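PDB 1U60: probable glutaminase ybaS from Escherichia coli, which catalyses the hydrolysis of L-glutamine to L-glutamate and ammonium, as a member of the glutaminase family. Local coordinates for residues A152-D155 with E156-Q159; L199-T202 with I203-A206. All coordinates share one frame; numbering follows the deposited sequence.

Interaction 1: residues A152-D155 with E156-Q159; sequences ALSD and EVNQ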
loop_
_atom_site.group_PDB
_atom_site.type_symbol
_atom_site.label_atom_id
_atom_site.label_comp_id
_atom_site.label_asym_id
_atom_site.label_seq_id
_atom_site.Cartn_x
_atom_site.Cartn_y
_atom_site.Cartn_z
ATOM N N ALA A 152 10.776 -0.297 28.190
ATOM C CA ALA A 152 10.737 -1.366 29.178
ATOM C C ALA A 152 9.320 -1.854 29.433
ATOM O O ALA A 152 8.372 -1.109 29.288
ATOM C CB ALA A 152 11.380 -0.881 30.488
ATOM N N LEU A 153 9.194 -3.128 29.764
ATOM C CA LEU A 153 7.899 -3.738 30.061
ATOM C C LEU A 153 7.254 -3.035 31.288
ATOM O O LEU A 153 7.915 -2.778 32.297
ATOM C CB LEU A 153 8.102 -5.243 30.318
ATOM C CG LEU A 153 6.835 -6.074 30.518
ATOM C CD1 LEU A 153 6.279 -6.481 29.268
ATOM C CD2 LEU A 153 7.177 -7.307 31.312
ATOM N N SER A 154 5.980 -2.659 31.131
ATOM C CA SER A 154 5.083 -2.315 32.232
ATOM C C SER A 154 4.469 -3.580 32.835
ATOM O O SER A 154 3.612 -4.212 32.205
ATOM C CB SER A 154 3.941 -1.425 31.765
ATOM O OG SER A 154 2.992 -1.201 32.805
ATOM N N ASP A 155 4.823 -3.875 34.098
ATOM C CA ASP A 155 4.210 -5.012 34.795
ATOM C C ASP A 155 2.718 -4.910 34.854
ATOM O O ASP A 155 2.028 -5.907 34.689
ATOM C CB ASP A 155 4.739 -5.165 36.231
ATOM C CG ASP A 155 6.205 -5.570 36.284
ATOM O OD1 ASP A 155 6.781 -6.035 35.257
ATOM O OD2 ASP A 155 6.866 -5.408 37.310
ATOM N N GLU A 156 2.203 -3.713 35.138
ATOM C CA GLU A 156 0.775 -3.494 35.233
ATOM C C GLU A 156 0.084 -3.772 33.908
ATOM O O GLU A 156 -0.916 -4.511 33.867
ATOM C CB GLU A 156 0.442 -2.078 35.695
ATOM C CG GLU A 156 -1.069 -1.884 35.804
ATOM C CD GLU A 156 -1.491 -0.541 36.365
ATOM O OE1 GLU A 156 -0.633 0.337 36.596
ATOM O OE2 GLU A 156 -2.721 -0.384 36.486
ATOM N N VAL A 157 0.626 -3.219 32.819
ATOM C CA VAL A 157 -0.012 -3.430 31.501
ATOM C C VAL A 157 0.057 -4.902 31.125
ATOM O O VAL A 157 -0.936 -5.467 30.665
ATOM C CB VAL A 157 0.640 -2.601 30.403
ATOM C CG1 VAL A 157 0.097 -2.979 29.010
ATOM C CG2 VAL A 157 0.425 -1.122 30.682
ATOM N N ASN A 158 1.233 -5.502 31.264
ATOM C CA ASN A 158 1.446 -6.927 30.949
ATOM C C ASN A 158 0.494 -7.834 31.755
ATOM O O ASN A 158 -0.162 -8.698 31.196
ATOM C CB ASN A 158 2.906 -7.339 31.177
ATOM C CG ASN A 158 3.156 -8.770 30.849
ATOM O OD1 ASN A 158 3.512 -9.573 31.725
ATOM N ND2 ASN A 158 2.932 -9.120 29.627
ATOM N N GLN A 159 0.397 -7.618 33.063
ATOM C CA GLN A 159 -0.533 -8.437 33.859
ATOM C C GLN A 159 -1.998 -8.310 33.399
ATOM O O GLN A 159 -2.723 -9.328 33.326
ATOM C CB GLN A 159 -0.373 -8.138 35.366
ATOM C CG GLN A 159 -0.629 -9.371 36.265
ATOM C CD GLN A 159 0.429 -10.484 36.046
ATOM O OE1 GLN A 159 1.591 -10.364 36.497
ATOM N NE2 GLN A 159 0.038 -11.543 35.343
#

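Interaction 2: residues L199-T202 with I203-A206; sequences LLNT and IELA. With EDO (1,2-ethanediol), chain I.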
loop_
_atom_site.group_PDB
_atom_site.type_symbol
_atom_site.label_atom_id
_atom_site.label_comp_id
_atom_site.label_asym_id
_atom_site.label_seq_id
_atom_site.Cartn_x
_atom_site.Cartn_y
_atom_site.Cartn_z
ATOM N N LEU A 199 6.478 0.467 27.442
ATOM C CA LEU A 199 6.134 1.873 27.396
ATOM C C LEU A 199 7.211 2.692 26.705
ATOM O O LEU A 199 8.406 2.440 26.889
ATOM C CB LEU A 199 5.985 2.410 28.813
ATOM C CG LEU A 199 4.992 1.689 29.747
ATOM C CD1 LEU A 199 4.848 2.466 31.051
ATOM C CD2 LEU A 199 3.621 1.563 29.134
ATOM N N LEU A 200 6.789 3.610 25.832
ATOM C CA LEU A 200 7.714 4.555 25.230
ATOM C C LEU A 200 7.070 5.922 25.054
ATOM O O LEU A 200 5.840 6.036 25.073
ATOM C CB LEU A 200 8.222 4.026 23.889
ATOM C CG LEU A 200 7.345 4.252 22.659
ATOM C CD1 LEU A 200 8.142 3.763 21.444
ATOM C CD2 LEU A 200 5.906 3.605 22.782
ATOM N N ASN A 201 7.881 6.974 24.878
ATOM C CA ASN A 201 7.341 8.293 24.668
ATOM C C ASN A 201 7.370 8.680 23.199
ATOM O O ASN A 201 7.801 7.898 22.334
ATOM C CB ASN A 201 7.996 9.361 25.535
ATOM C CG ASN A 201 9.430 9.517 25.297
ATOM O OD1 ASN A 201 9.915 9.444 24.152
ATOM N ND2 ASN A 201 10.189 9.763 26.400
ATOM N N THR A 202 6.907 9.862 22.909
ATOM C CA THR A 202 6.734 10.245 21.509
ATOM C C THR A 202 8.090 10.406 20.808
ATOM O O THR A 202 8.199 10.146 19.600
ATOM C CB THR A 202 5.902 11.491 21.423
ATOM O OG1 THR A 202 4.587 11.201 21.940
ATOM C CG2 THR A 202 5.639 11.938 19.967
ATOM N N ILE A 203 9.095 10.887 21.543
ATOM C CA ILE A 203 10.435 10.994 20.977
ATOM C C ILE A 203 10.989 9.620 20.654
ATOM O O ILE A 203 11.641 9.439 19.635
ATOM C CB ILE A 203 11.319 11.877 21.871
ATOM C CG1 ILE A 203 10.879 13.345 21.651
ATOM C CG2 ILE A 203 12.776 11.783 21.484
ATOM C CD1 ILE A 203 11.409 14.299 22.626
ATOM N N GLU A 204 10.787 8.666 21.564
ATOM C CA GLU A 204 11.211 7.294 21.343
ATOM C C GLU A 204 10.516 6.668 20.150
ATOM O O GLU A 204 11.149 6.011 19.336
ATOM C CB GLU A 204 11.001 6.492 22.611
ATOM C CG GLU A 204 12.033 6.937 23.652
ATOM C CD GLU A 204 11.737 6.492 25.092
ATOM O OE1 GLU A 204 10.580 6.082 25.418
ATOM O OE2 GLU A 204 12.698 6.631 25.908
ATOM N N LEU A 205 9.217 6.938 20.006
ATOM C CA LEU A 205 8.491 6.462 18.818
ATOM C C LEU A 205 9.038 7.052 17.538
ATOM O O LEU A 205 9.242 6.331 16.557
ATOM C CB LEU A 205 7.008 6.696 18.969
ATOM C CG LEU A 205 6.078 6.245 17.849
ATOM C CD1 LEU A 205 6.321 4.745 17.588
ATOM C CD2 LEU A 205 4.615 6.481 18.157
ATOM N N ALA A 206 9.278 8.355 17.535
ATOM C CA ALA A 206 9.891 9.017 16.398
ATOM C C ALA A 206 11.271 8.500 16.097
ATOM O O ALA A 206 11.682 8.474 14.951
ATOM C CB ALA A 206 9.901 10.542 16.562
HETATM C C1 EDO I . 13.027 12.828 25.955
HETATM O O1 EDO I . 11.655 13.081 26.377
HETATM C C2 EDO I . 13.195 11.444 25.328
HETATM O O2 EDO I . 13.153 10.338 26.250
#

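Interaction 1: residues A152-D155 with E156-Q159
A serine N-cap opens helix 155-162, and the contact belongs to that cap: Ser-154 turns its hydroxyl onto the first turn and receives the backbone N-H of Val-157. The bond is nearly straight, 3.1 Å from Val-157 N to Ser-154 OG with an N-H...O angle of 168°. It depends on the rotation of the serine: with OG trans to the residue's own N and beside its carbonyl carbon (chi1 174°), the hydroxyl faces the Val-157 N-H. The same oxygen also lies against a methyl, Val-157 CG2 coming within 3.3 Å of Ser-154 OG, while Ser-154 CB packs beside that branch at 3.7 Å from CG2. Behind the cap the regular helical bonding begins at once, with Asn-158 N donating a hydrogen bond to Ser-154 O at 2.9 Å and Gln-159 N to Asp-155 O. Ser-154 thus accepts twice: its hydroxyl takes the Val-157 N-H, one of those a helix start cannot satisfy from within, and its carbonyl begins the regular series.

On another side, Leu-153 leans one methyl on the stem of Asn-158, CD1 lying 4.0 Å from Asn-158 CB; Arg-194 of helix 185-195 touches both residues. Asp-155 and Glu-156 are exposed acids in the first turn, where their negative charge would probably suit the positive end of the helix dipole. Val-157, buried against Phe-32, lies near Glu-161, a predicted substrate-binding residue on this same helix. The whole is a classic serine N-cap, joining a short edge strand to a helix that probably contributes to the glutamine site.

Interaction 2: residues L199-T202 with I203-A206
Asn-201 and Glu-204 meet in a reciprocal grip at the start of helix 202-213, each side chain taking the backbone N-H of the other. Asn-201 OD1 accepts from Glu-204 N at 2.8 Å, the N-H lying close to the line of the amide carbonyl. In return Asn-201 N donates a hydrogen bond to Glu-204 OE1 at 2.9 Å; the carboxylate is met on its anti side, with the donor 32° out of its plane. This is a capping box. The asparagine swings its amide over the helix end with CG between its backbone N and carbonyl carbon (chi1 61°), and the amide then lies stacked on the carboxylate, the two planes 22° apart. Glu-204 OE1 also forms a salt bridge with Arg-61, so this oxygen is held by a backbone N-H and a guanidinium together, which would probably favour the ionised acid.

Packing is close beneath the box. Leu-200 CB lies 3.5 Å from Glu-204 OE1, and its methyl CD1 reaches across the first turn to Leu-205 CB at 4.0 Å. Ordinary helical bonds follow, from Leu-205 N to Asn-201 O and from Ala-206 N to Thr-202 O. The other side is looser: Asn-201 ND2 donates almost straight to O2 of a bound 1,2-ethanediol at 3.0 Å, while the partly exposed Ile-203 brings CG2 only to 3.9 Å from C2 of that diol, probably a crystallisation additive.

Strand 198-200 leads into the box beside strand 62-63, whose Phe-62 touches Leu-200, Thr-202 and Leu-205. The new helix then lies against the five-stranded sheet, with Thr-202 on Ala-42 and Phe-279 and with Leu-205 and Ala-206 on Ala-277.

How the interactions relate
Ala-152 and Leu-199 join the two interactions through a probable hydrogen bond from Leu-199 N to Ala-152 O (3.1 Å), and Ser-154 CB packs on Leu-199 CG close by. Their strands, 152-153 and 198-200, are antiparallel neighbours in the small three-stranded sheet. In both, a short strand runs straight into a helix through a side-chain cap, solved differently in core and at surface. Interaction 1 lies near the surface and uses a lone hydroxyl; interaction 2 is buried and employs a reciprocal amide-carboxylate pair, reinforced by an arginine. Helix 155-162 carries Glu-161, a predicted substrate-binding residue, whereas helix 202-213 packs on the five-stranded sheet.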